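Local coordinates for FERM, RhoGEF and pleckstrin domain-containing protein 2 (Mus musculus, PDB 4GYV) that acts as a guanine nucleotide exchange factor that activates the small GTPase RAC1, and takes part in semaphorin signalling, actin remodelling and integrin regulation, at residues 26-31 with 144-149; 35-40 with 127-132; 63-68 with 96-101; 159-164 with 186-191. All coordinates share one frame; numbering follows the deposited sequence.

Contact 1: residues 26-31 with 144-149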
# COMPACT_ATOMS: atom_id res chain seq x y z
N LEU A 26 -11.38 -7.00 3.68
CA LEU A 26 -12.13 -6.82 4.90
C LEU A 26 -12.21 -5.35 5.33
O LEU A 26 -13.23 -4.90 5.85
CB LEU A 26 -11.52 -7.63 6.04
CG LEU A 26 -11.60 -9.14 5.92
CD1 LEU A 26 -11.18 -9.77 7.25
CD2 LEU A 26 -13.02 -9.60 5.46
N GLU A 27 -11.14 -4.59 5.12
CA GLU A 27 -11.18 -3.18 5.52
C GLU A 27 -12.25 -2.36 4.78
O GLU A 27 -12.70 -1.34 5.29
CB GLU A 27 -9.79 -2.53 5.46
CG GLU A 27 -8.81 -3.23 6.39
CD GLU A 27 -7.44 -2.58 6.49
OE1 GLU A 27 -7.04 -1.76 5.62
OE2 GLU A 27 -6.76 -2.93 7.47
N VAL A 28 -12.65 -2.79 3.59
CA VAL A 28 -13.76 -2.16 2.89
C VAL A 28 -14.99 -2.17 3.79
O VAL A 28 -15.74 -1.19 3.84
CB VAL A 28 -14.15 -2.89 1.60
CG1 VAL A 28 -15.34 -2.20 0.96
CG2 VAL A 28 -12.99 -2.93 0.65
N ILE A 29 -15.19 -3.26 4.51
CA ILE A 29 -16.33 -3.36 5.42
C ILE A 29 -16.04 -2.76 6.77
O ILE A 29 -16.79 -1.91 7.25
CB ILE A 29 -16.71 -4.80 5.66
CG1 ILE A 29 -17.17 -5.45 4.37
CG2 ILE A 29 -17.78 -4.88 6.72
CD1 ILE A 29 -17.14 -6.97 4.46
N THR A 30 -14.96 -3.21 7.40
CA THR A 30 -14.68 -2.87 8.79
C THR A 30 -14.37 -1.40 9.01
O THR A 30 -14.66 -0.85 10.08
CB THR A 30 -13.56 -3.72 9.36
OG1 THR A 30 -12.30 -3.34 8.78
CG2 THR A 30 -13.85 -5.15 9.05
N VAL A 31 -13.78 -0.77 8.00
CA VAL A 31 -13.42 0.62 8.12
C VAL A 31 -14.27 1.53 7.24
O VAL A 31 -14.95 2.41 7.74
CB VAL A 31 -11.91 0.84 7.87
CG1 VAL A 31 -11.58 2.32 7.70
CG2 VAL A 31 -11.14 0.31 9.02
N LEU A 144 -16.01 -3.93 -5.64
CA LEU A 144 -17.05 -4.91 -5.95
C LEU A 144 -18.28 -4.46 -5.22
O LEU A 144 -18.22 -3.55 -4.39
CB LEU A 144 -16.69 -6.30 -5.46
CG LEU A 144 -15.25 -6.72 -5.71
CD1 LEU A 144 -14.96 -7.85 -4.78
CD2 LEU A 144 -15.08 -7.14 -7.15
N PRO A 145 -19.43 -5.06 -5.55
CA PRO A 145 -20.60 -4.73 -4.75
C PRO A 145 -20.32 -5.13 -3.32
O PRO A 145 -19.80 -6.22 -3.07
CB PRO A 145 -21.68 -5.61 -5.35
CG PRO A 145 -21.15 -6.15 -6.62
CD PRO A 145 -19.79 -5.61 -6.86
N LEU A 146 -20.66 -4.24 -2.39
CA LEU A 146 -20.33 -4.43 -0.99
C LEU A 146 -20.65 -5.83 -0.47
O LEU A 146 -19.77 -6.52 0.03
CB LEU A 146 -20.98 -3.37 -0.11
CG LEU A 146 -20.51 -3.74 1.29
CD1 LEU A 146 -19.34 -2.88 1.77
CD2 LEU A 146 -21.65 -3.75 2.25
N ASN A 147 -21.90 -6.24 -0.59
CA ASN A 147 -22.28 -7.57 -0.12
C ASN A 147 -21.40 -8.73 -0.63
O ASN A 147 -21.33 -9.76 0.01
CB ASN A 147 -23.76 -7.84 -0.40
CG ASN A 147 -24.68 -7.12 0.59
OD1 ASN A 147 -24.23 -6.57 1.59
ND2 ASN A 147 -25.98 -7.15 0.32
N THR A 148 -20.71 -8.58 -1.76
CA THR A 148 -19.93 -9.71 -2.23
C THR A 148 -18.61 -9.85 -1.44
O THR A 148 -17.96 -10.90 -1.46
CB THR A 148 -19.74 -9.73 -3.77
OG1 THR A 148 -18.62 -8.96 -4.14
CG2 THR A 148 -20.96 -9.19 -4.50
N PHE A 149 -18.24 -8.79 -0.72
CA PHE A 149 -17.13 -8.87 0.22
C PHE A 149 -17.47 -9.79 1.36
O PHE A 149 -16.59 -10.36 1.96
CB PHE A 149 -16.76 -7.49 0.78
CG PHE A 149 -16.09 -6.59 -0.22
CD1 PHE A 149 -14.71 -6.63 -0.40
CD2 PHE A 149 -16.84 -5.71 -1.00
CE1 PHE A 149 -14.07 -5.80 -1.33
CE2 PHE A 149 -16.22 -4.87 -1.93
CZ PHE A 149 -14.83 -4.92 -2.09
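Val28 lies over the ring of Phe149, and this CH-pi contact carries much of the meeting between residues 26-31 and 144-149. Its CG1 stands 4.1 Å from the centroid of the Phe149 ring, 15° off the normal, and is shifted slightly toward the CE2 and CZ rim. The valine and phenylalanine side chains stand roughly perpendicular. A chi1 of 178° sets CG1, anti to the backbone N, over the face; CG2 stays on the same side, above the CE1 rim, 3.7 Å from CE1 of Phe149. The opposite face of the ring is covered from within its own segment by CD1 of Leu144, while the CA of Leu146 lies in plane at an edge.

In the DH domain, the all-helical exchange module of this protein, helix 7-39 is the long first helix, and residues 144-149 form the bend with a short helix that leads into helix 152-170. Phe136 of helix 127-137 touches both Val28 and Leu146, and Tyr143 meets the Phe149 ring edge-to-face.

The remaining contacts are aliphatic. Ile29 and Phe149 lie side by side, pointing opposite ways, with CD1 of Ile29 at 3.7 Å from CB of Phe149. Leu146 holds out CD1 to CG1 of Val28 at 4.1 Å and lies a little farther from Ile29.

Polar bonds stay on their own sides of the interface. Pro145 O accepts both the backbone N of Thr148 and its OG1, the latter at 3.2 Å and in the carbonyl plane, while Leu146 N is bonded to the carboxylate of Glu137.

Contact 2: residues 35-40 with 127-132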
# COMPACT_ATOMS: atom_id res chain seq x y z
N SER A 35 -17.57 3.57 8.33
CA SER A 35 -17.43 5.01 8.37
C SER A 35 -18.67 5.70 7.81
O SER A 35 -19.26 6.58 8.44
CB SER A 35 -16.22 5.42 7.55
OG SER A 35 -15.68 6.63 8.03
N VAL A 36 -19.07 5.28 6.62
CA VAL A 36 -20.22 5.84 5.93
C VAL A 36 -21.52 5.53 6.67
O VAL A 36 -22.36 6.40 6.84
CB VAL A 36 -20.29 5.35 4.47
CG1 VAL A 36 -21.69 5.41 3.97
CG2 VAL A 36 -19.43 6.20 3.59
N LEU A 37 -21.66 4.28 7.10
CA LEU A 37 -22.86 3.84 7.81
C LEU A 37 -23.15 4.66 9.06
O LEU A 37 -24.32 4.92 9.42
CB LEU A 37 -22.70 2.38 8.22
CG LEU A 37 -23.01 1.29 7.20
CD1 LEU A 37 -22.99 -0.03 7.93
CD2 LEU A 37 -24.34 1.54 6.60
N ILE A 38 -22.08 5.04 9.75
CA ILE A 38 -22.16 5.83 10.96
C ILE A 38 -22.46 7.28 10.63
O ILE A 38 -23.36 7.89 11.23
CB ILE A 38 -20.83 5.74 11.75
CG1 ILE A 38 -20.76 4.39 12.45
CG2 ILE A 38 -20.69 6.84 12.77
CD1 ILE A 38 -19.50 4.24 13.26
N LYS A 39 -21.72 7.84 9.68
CA LYS A 39 -21.91 9.24 9.28
C LYS A 39 -23.32 9.52 8.79
O LYS A 39 -23.86 10.62 8.98
CB LYS A 39 -20.90 9.62 8.19
CG LYS A 39 -21.06 11.04 7.74
CD LYS A 39 -20.45 11.31 6.40
CE LYS A 39 -20.82 12.68 5.86
NZ LYS A 39 -20.16 12.94 4.55
N GLU A 40 -23.93 8.53 8.16
CA GLU A 40 -25.25 8.66 7.58
C GLU A 40 -26.37 8.12 8.50
O GLU A 40 -27.54 8.28 8.19
CB GLU A 40 -25.29 7.96 6.22
CG GLU A 40 -25.89 8.79 5.09
CD GLU A 40 -24.99 9.94 4.67
OE1 GLU A 40 -23.75 9.78 4.69
OE2 GLU A 40 -25.55 11.01 4.30
N LYS A 127 -35.52 2.72 1.81
CA LYS A 127 -35.04 3.53 0.70
C LYS A 127 -33.75 4.29 1.04
O LYS A 127 -32.96 4.59 0.15
CB LYS A 127 -36.15 4.50 0.20
N LYS A 128 -33.52 4.56 2.32
CA LYS A 128 -32.33 5.30 2.75
C LYS A 128 -31.06 4.45 2.87
O LYS A 128 -29.98 4.87 2.45
CB LYS A 128 -32.59 6.05 4.07
CG LYS A 128 -31.33 6.71 4.61
CD LYS A 128 -31.61 7.61 5.81
CE LYS A 128 -30.31 8.25 6.32
NZ LYS A 128 -30.52 9.11 7.52
N LEU A 129 -31.18 3.27 3.47
CA LEU A 129 -30.03 2.38 3.55
C LEU A 129 -29.64 1.99 2.14
O LEU A 129 -28.45 1.90 1.83
CB LEU A 129 -30.35 1.12 4.37
CG LEU A 129 -29.27 0.03 4.39
CD1 LEU A 129 -28.06 0.48 5.18
CD2 LEU A 129 -29.81 -1.26 4.96
N GLU A 130 -30.63 1.74 1.29
CA GLU A 130 -30.35 1.37 -0.09
C GLU A 130 -29.50 2.44 -0.76
O GLU A 130 -28.50 2.12 -1.42
CB GLU A 130 -31.63 1.14 -0.88
CG GLU A 130 -31.38 0.67 -2.30
CD GLU A 130 -32.65 0.64 -3.13
OE1 GLU A 130 -32.59 0.12 -4.26
OE2 GLU A 130 -33.70 1.13 -2.66
N ALA A 131 -29.88 3.70 -0.56
CA ALA A 131 -29.17 4.84 -1.13
C ALA A 131 -27.71 4.91 -0.68
O ALA A 131 -26.82 5.21 -1.48
CB ALA A 131 -29.87 6.11 -0.75
N VAL A 132 -27.49 4.65 0.61
CA VAL A 132 -26.14 4.63 1.16
C VAL A 132 -25.25 3.56 0.54
O VAL A 132 -24.07 3.83 0.27
CB VAL A 132 -26.17 4.44 2.67
CG1 VAL A 132 -24.77 4.26 3.21
CG2 VAL A 132 -26.86 5.63 3.32
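At the centre, Val36 and Val132 meet through one methyl each, CG1 of Val36 lying 3.4 Å from CG1 of Val132 in the model. Both side chains start out toward the partner segment and pass one another head to tail. In Val132 a chi1 of 174° puts CG1 anti to the backbone N, where it meets Val36. Beside this pair, CD2 of Leu37 approaches CD1 of Leu129 at 4.1 Å, the two leucines meeting at an angle, and the same CD2 lies near CG1 of Val132. Met43, in the loop that follows, touches both leucines, and Met48 and Phe52 of helix 45-52 pack on Leu37.

Farther out comes Glu40, whose aliphatic part covers the second methyl of the valine: its CG is 3.7 Å from CG2 of Val132. The helical segments 35-39 and 127-132 have axes 11.1 Å apart and directions 143° apart; the last turns of helix 7-39 run back alongside the first turns of helix 127-137 at a slant.

The polar edge is formed by Lys128. Its chain is extended beyond CG and brings NZ to the backbone O of Glu40, 3.2 Å away, in a weak hydrogen bond. The carboxylate of Glu40 is not the partner, since its OE2 remains 6.2 Å from NZ of Lys128. Cohesion between the segments thus rests mainly on aliphatic surface, that of the valines and leucines together with the methylenes of Glu40; the opposite charges, if both groups are ionised, may add a longer-range attraction.

Contact 3: residues 63-68 with 96-101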
# COMPACT_ATOMS: atom_id res chain seq x y z
N ARG A 63 -5.39 -10.82 11.28
CA ARG A 63 -4.30 -9.91 11.54
C ARG A 63 -3.19 -10.53 12.35
O ARG A 63 -2.02 -10.24 12.12
CB ARG A 63 -4.82 -8.67 12.22
CG ARG A 63 -5.10 -7.64 11.19
CD ARG A 63 -3.82 -7.00 10.75
NE ARG A 63 -4.15 -5.62 10.53
CZ ARG A 63 -3.64 -4.59 11.18
NH1 ARG A 63 -2.67 -4.74 12.07
NH2 ARG A 63 -4.09 -3.39 10.91
N GLY A 64 -3.55 -11.40 13.28
CA GLY A 64 -2.55 -12.07 14.07
C GLY A 64 -1.84 -13.09 13.20
O GLY A 64 -0.64 -13.28 13.30
N PHE A 65 -2.61 -13.73 12.35
CA PHE A 65 -2.07 -14.71 11.42
C PHE A 65 -1.09 -14.06 10.46
O PHE A 65 0.01 -14.56 10.23
CB PHE A 65 -3.21 -15.34 10.64
CG PHE A 65 -2.77 -16.41 9.71
CD1 PHE A 65 -1.90 -17.39 10.13
CD2 PHE A 65 -3.23 -16.43 8.40
CE1 PHE A 65 -1.49 -18.39 9.26
CE2 PHE A 65 -2.82 -17.42 7.53
CZ PHE A 65 -1.95 -18.41 7.97
N LEU A 66 -1.49 -12.93 9.88
CA LEU A 66 -0.65 -12.26 8.91
C LEU A 66 0.64 -11.86 9.58
O LEU A 66 1.72 -11.96 9.01
CB LEU A 66 -1.35 -11.03 8.35
CG LEU A 66 -0.48 -10.12 7.47
CD1 LEU A 66 0.04 -10.88 6.29
CD2 LEU A 66 -1.25 -8.88 7.01
N HIS A 67 0.53 -11.41 10.82
CA HIS A 67 1.70 -10.93 11.53
C HIS A 67 2.75 -12.03 11.68
O HIS A 67 3.95 -11.79 11.52
CB HIS A 67 1.30 -10.42 12.89
CG HIS A 67 2.43 -9.81 13.65
ND1 HIS A 67 3.13 -10.50 14.62
CD2 HIS A 67 3.00 -8.59 13.56
CE1 HIS A 67 4.07 -9.72 15.11
NE2 HIS A 67 4.02 -8.56 14.48
N GLU A 68 2.27 -13.23 11.97
CA GLU A 68 3.14 -14.36 12.19
C GLU A 68 3.72 -14.85 10.86
O GLU A 68 4.91 -15.15 10.76
CB GLU A 68 2.37 -15.46 12.91
CG GLU A 68 2.13 -15.16 14.38
CD GLU A 68 1.36 -16.27 15.09
OE1 GLU A 68 1.50 -17.45 14.70
OE2 GLU A 68 0.58 -15.97 16.02
N LEU A 96 -0.35 -24.50 11.79
CA LEU A 96 -1.01 -25.40 12.70
C LEU A 96 -1.54 -24.64 13.89
O LEU A 96 -2.64 -24.89 14.34
CB LEU A 96 -0.04 -26.45 13.18
CG LEU A 96 -0.50 -27.29 14.36
CD1 LEU A 96 -1.68 -28.12 13.94
CD2 LEU A 96 0.64 -28.16 14.81
N ARG A 97 -0.74 -23.72 14.40
CA ARG A 97 -1.19 -22.91 15.53
C ARG A 97 -2.45 -22.13 15.12
O ARG A 97 -3.48 -22.21 15.78
CB ARG A 97 -0.06 -21.98 16.01
CG ARG A 97 -0.43 -21.02 17.14
CD ARG A 97 0.77 -20.33 17.79
NE ARG A 97 1.51 -19.48 16.86
CZ ARG A 97 2.76 -19.70 16.44
NH1 ARG A 97 3.34 -18.86 15.59
NH2 ARG A 97 3.43 -20.76 16.88
N ASN A 98 -2.39 -21.43 14.00
CA ASN A 98 -3.54 -20.66 13.54
C ASN A 98 -4.75 -21.48 13.08
O ASN A 98 -5.88 -21.07 13.34
CB ASN A 98 -3.12 -19.63 12.48
CG ASN A 98 -2.18 -18.60 13.04
OD1 ASN A 98 -2.60 -17.51 13.41
ND2 ASN A 98 -0.90 -18.96 13.16
N MSE A 99 -4.55 -22.62 12.43
CA MSE A 99 -5.71 -23.42 12.07
C MSE A 99 -6.43 -23.91 13.32
O MSE A 99 -7.65 -23.92 13.37
CB MSE A 99 -5.37 -24.57 11.14
CG MSE A 99 -4.88 -24.14 9.75
SE MSE A 99 -5.86 -22.69 8.82
CE MSE A 99 -4.71 -21.22 9.20
N ARG A 100 -5.68 -24.29 14.35
CA ARG A 100 -6.28 -24.64 15.63
C ARG A 100 -7.05 -23.45 16.23
O ARG A 100 -8.12 -23.63 16.77
CB ARG A 100 -5.21 -25.12 16.64
CG ARG A 100 -4.90 -26.64 16.66
CD ARG A 100 -4.26 -27.08 18.01
NE ARG A 100 -3.01 -26.37 18.31
CZ ARG A 100 -2.91 -25.27 19.05
NH1 ARG A 100 -1.73 -24.70 19.25
NH2 ARG A 100 -3.99 -24.72 19.59
N GLN A 101 -6.48 -22.25 16.14
CA GLN A 101 -7.09 -21.06 16.73
C GLN A 101 -8.42 -20.76 16.06
O GLN A 101 -9.36 -20.28 16.68
CB GLN A 101 -6.19 -19.85 16.53
CG GLN A 101 -5.35 -19.50 17.71
CD GLN A 101 -4.15 -18.65 17.32
OE1 GLN A 101 -4.09 -18.09 16.21
NE2 GLN A 101 -3.16 -18.56 18.23
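Glu68 and Arg97 form a salt bridge, and the three donors across the contact all converge on OE1 of Glu68. Arg97 reaches it with the edge of its guanidinium, near the plane of that group. NH1 of Arg97 is modelled only 2.5 Å from OE1 of Glu68, a value too short to be read closely at this resolution, and NE adds a weak bond to the same oxygen. The arginine chain is extended as far as CD and then bends at chi3 (63°), which swings NE round toward the glutamate.

The third donor to OE1 is Asn98. Its ND2 lies 3.2 Å from OE1 of Glu68 with a fairly straight N-H...O angle of 163°. The acceptor sits close to the plane of the amide, whereas the amide comes in from well above the carboxylate plane. ND2 also bonds to the backbone O of Ile94, one turn earlier, so the amide is held from its own helix as well as from across the interface.

Inward from the polar group, the Phe65 ring lies against the side chain of Asn98, though its exact placing there is doubtful. Selenomethionine Met99, bent at chi2 and chi3, lays its CE over one face of the phenylalanine ring, 4.1 Å from CZ of Phe65. Leu95 and Glu19 also touch Phe65.

Helices 56-77 and 92-102 run almost exactly antiparallel at this point (176°), their local axes 10.7 Å apart: a side-by-side pair in the elongated helical bundle of a DH domain, with charge toward one flank and aromatic packing toward the other.

Contact 4: residues 159-164 with 186-191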
# COMPACT_ATOMS: atom_id res chain seq x y z
N HIS A 159 -9.78 -21.65 0.69
CA HIS A 159 -8.45 -21.40 0.17
C HIS A 159 -7.38 -22.00 1.07
O HIS A 159 -6.45 -22.61 0.57
CB HIS A 159 -8.22 -19.91 0.00
CG HIS A 159 -7.20 -19.58 -1.05
ND1 HIS A 159 -6.96 -18.29 -1.48
CD2 HIS A 159 -6.36 -20.37 -1.75
CE1 HIS A 159 -6.02 -18.31 -2.41
NE2 HIS A 159 -5.64 -19.56 -2.60
N TYR A 160 -7.51 -21.82 2.39
CA TYR A 160 -6.57 -22.41 3.35
C TYR A 160 -6.49 -23.93 3.17
O TYR A 160 -5.39 -24.50 3.14
CB TYR A 160 -6.95 -22.10 4.80
CG TYR A 160 -6.70 -20.67 5.27
CD1 TYR A 160 -5.91 -19.77 4.54
CD2 TYR A 160 -7.26 -20.22 6.47
CE1 TYR A 160 -5.70 -18.46 4.99
CE2 TYR A 160 -7.05 -18.92 6.92
CZ TYR A 160 -6.27 -18.05 6.18
OH TYR A 160 -6.09 -16.77 6.66
N ARG A 161 -7.64 -24.59 3.05
CA ARG A 161 -7.67 -26.04 2.93
C ARG A 161 -6.92 -26.43 1.67
O ARG A 161 -6.24 -27.45 1.63
CB ARG A 161 -9.11 -26.57 2.87
CG ARG A 161 -9.26 -28.10 3.04
CD ARG A 161 -10.28 -28.74 2.08
NE ARG A 161 -11.65 -28.23 2.23
CZ ARG A 161 -12.39 -27.72 1.23
NH1 ARG A 161 -11.89 -27.65 -0.00
NH2 ARG A 161 -13.63 -27.29 1.46
N LEU A 162 -7.02 -25.59 0.65
CA LEU A 162 -6.41 -25.87 -0.64
C LEU A 162 -4.91 -25.80 -0.53
O LEU A 162 -4.20 -26.70 -0.98
CB LEU A 162 -6.87 -24.82 -1.63
CG LEU A 162 -7.83 -25.29 -2.69
CD1 LEU A 162 -7.00 -26.07 -3.69
CD2 LEU A 162 -8.96 -26.13 -2.03
N LEU A 163 -4.45 -24.69 0.05
CA LEU A 163 -3.04 -24.39 0.25
C LEU A 163 -2.35 -25.43 1.13
O LEU A 163 -1.28 -25.92 0.79
CB LEU A 163 -2.88 -22.98 0.83
CG LEU A 163 -3.23 -21.84 -0.13
CD1 LEU A 163 -3.75 -20.62 0.61
CD2 LEU A 163 -2.04 -21.45 -1.03
N LEU A 164 -2.96 -25.78 2.25
CA LEU A 164 -2.42 -26.85 3.08
C LEU A 164 -2.38 -28.19 2.35
O LEU A 164 -1.48 -29.00 2.55
CB LEU A 164 -3.20 -26.94 4.39
CG LEU A 164 -2.62 -25.89 5.33
CD1 LEU A 164 -3.61 -25.41 6.38
CD2 LEU A 164 -1.39 -26.49 5.99
N LYS A 186 -5.64 -31.09 8.89
CA LYS A 186 -6.70 -31.78 9.60
C LYS A 186 -7.57 -30.74 10.29
O LYS A 186 -8.79 -30.81 10.24
CB LYS A 186 -6.11 -32.79 10.59
CG LYS A 186 -7.13 -33.60 11.37
CD LYS A 186 -6.42 -34.49 12.41
CE LYS A 186 -7.38 -35.11 13.42
NZ LYS A 186 -6.68 -36.06 14.35
N ALA A 187 -6.94 -29.74 10.88
CA ALA A 187 -7.64 -28.68 11.59
C ALA A 187 -8.56 -27.85 10.69
O ALA A 187 -9.74 -27.67 10.99
CB ALA A 187 -6.65 -27.78 12.27
N ILE A 188 -8.00 -27.32 9.61
CA ILE A 188 -8.76 -26.51 8.67
C ILE A 188 -9.85 -27.35 8.00
O ILE A 188 -10.94 -26.85 7.70
CB ILE A 188 -7.84 -25.88 7.61
CG1 ILE A 188 -8.64 -24.98 6.68
CG2 ILE A 188 -7.12 -26.94 6.78
CD1 ILE A 188 -9.47 -23.96 7.41
N THR A 189 -9.57 -28.62 7.77
CA THR A 189 -10.59 -29.48 7.20
C THR A 189 -11.77 -29.64 8.16
O THR A 189 -12.93 -29.61 7.73
CB THR A 189 -10.01 -30.83 6.81
OG1 THR A 189 -9.04 -30.64 5.77
CG2 THR A 189 -11.08 -31.72 6.31
N GLU A 190 -11.47 -29.79 9.45
CA GLU A 190 -12.51 -29.81 10.47
C GLU A 190 -13.37 -28.56 10.38
O GLU A 190 -14.59 -28.64 10.43
CB GLU A 190 -11.92 -29.94 11.87
CG GLU A 190 -11.20 -31.25 12.09
CD GLU A 190 -10.79 -31.48 13.53
OE1 GLU A 190 -11.08 -30.59 14.36
OE2 GLU A 190 -10.18 -32.54 13.82
N VAL A 191 -12.72 -27.41 10.23
CA VAL A 191 -13.44 -26.15 10.18
C VAL A 191 -14.33 -26.06 8.95
O VAL A 191 -15.52 -25.76 9.06
CB VAL A 191 -12.49 -24.96 10.21
CG1 VAL A 191 -13.25 -23.66 9.97
CG2 VAL A 191 -11.78 -24.91 11.53
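Ile188 spreads its branches across the surface of helix 152-170, where it overlaps Tyr160, Arg161 and Leu164. Its CG1, anti to the backbone N (chi1 -177°), lies 3.8 Å from CB of Tyr160 and equally close to the backbone N of Arg161. CD1 continues to the edge of the Tyr160 ring, near its plane. The other branch, CG2, takes the crowded position between backbone N and carbonyl carbon and meets CD1 of Leu164 at 3.8 Å.

On the outer flank, the side chains of Arg161 and Thr189 are set nearly square to each other, with CG of Arg161 3.7 Å from OG1 of Thr189. That is packing alone: the hydroxyl is bonded to the backbone O of Leu185 in its own helix. The phenol of Tyr160 leads elsewhere, its OH hydrogen-bonded to Glu19 of helix 7-39 and to His62.

The local axes are 9.2 Å apart and 152° between directions, a close, roughly antiparallel pairing. Helix 152-170 probably carries what is known as conserved region 3 of RhoGEF domains, and with helix 178-194, the next along the chain, it makes a helical hairpin within the DH domain.

In the fold
From the N terminus, helix 7-39 provides the first side of two contacts. Residues 26-31 open the largest loop, which contact 1 closes at 144-149; within it, contact 2 closes a smaller loop from 35-40 to 127-132, and within that again lies contact 3, joining 63-68 to 96-101. None of the loops cross. Contact 4 follows in series, after contact 1 has closed, and pairs helices 152-170 and 178-194. Contacts 1 and 2, centres 14 Å apart, tie the C-terminal half of the first helix to helix 127-137 and to the short helix 146-149 that follows it. Contacts 3 and 4 lie on the other side of the chain's centre and touch directly, Met99 reaching Tyr160, Leu164 and Ala187, and Phe65 reaching Tyr160.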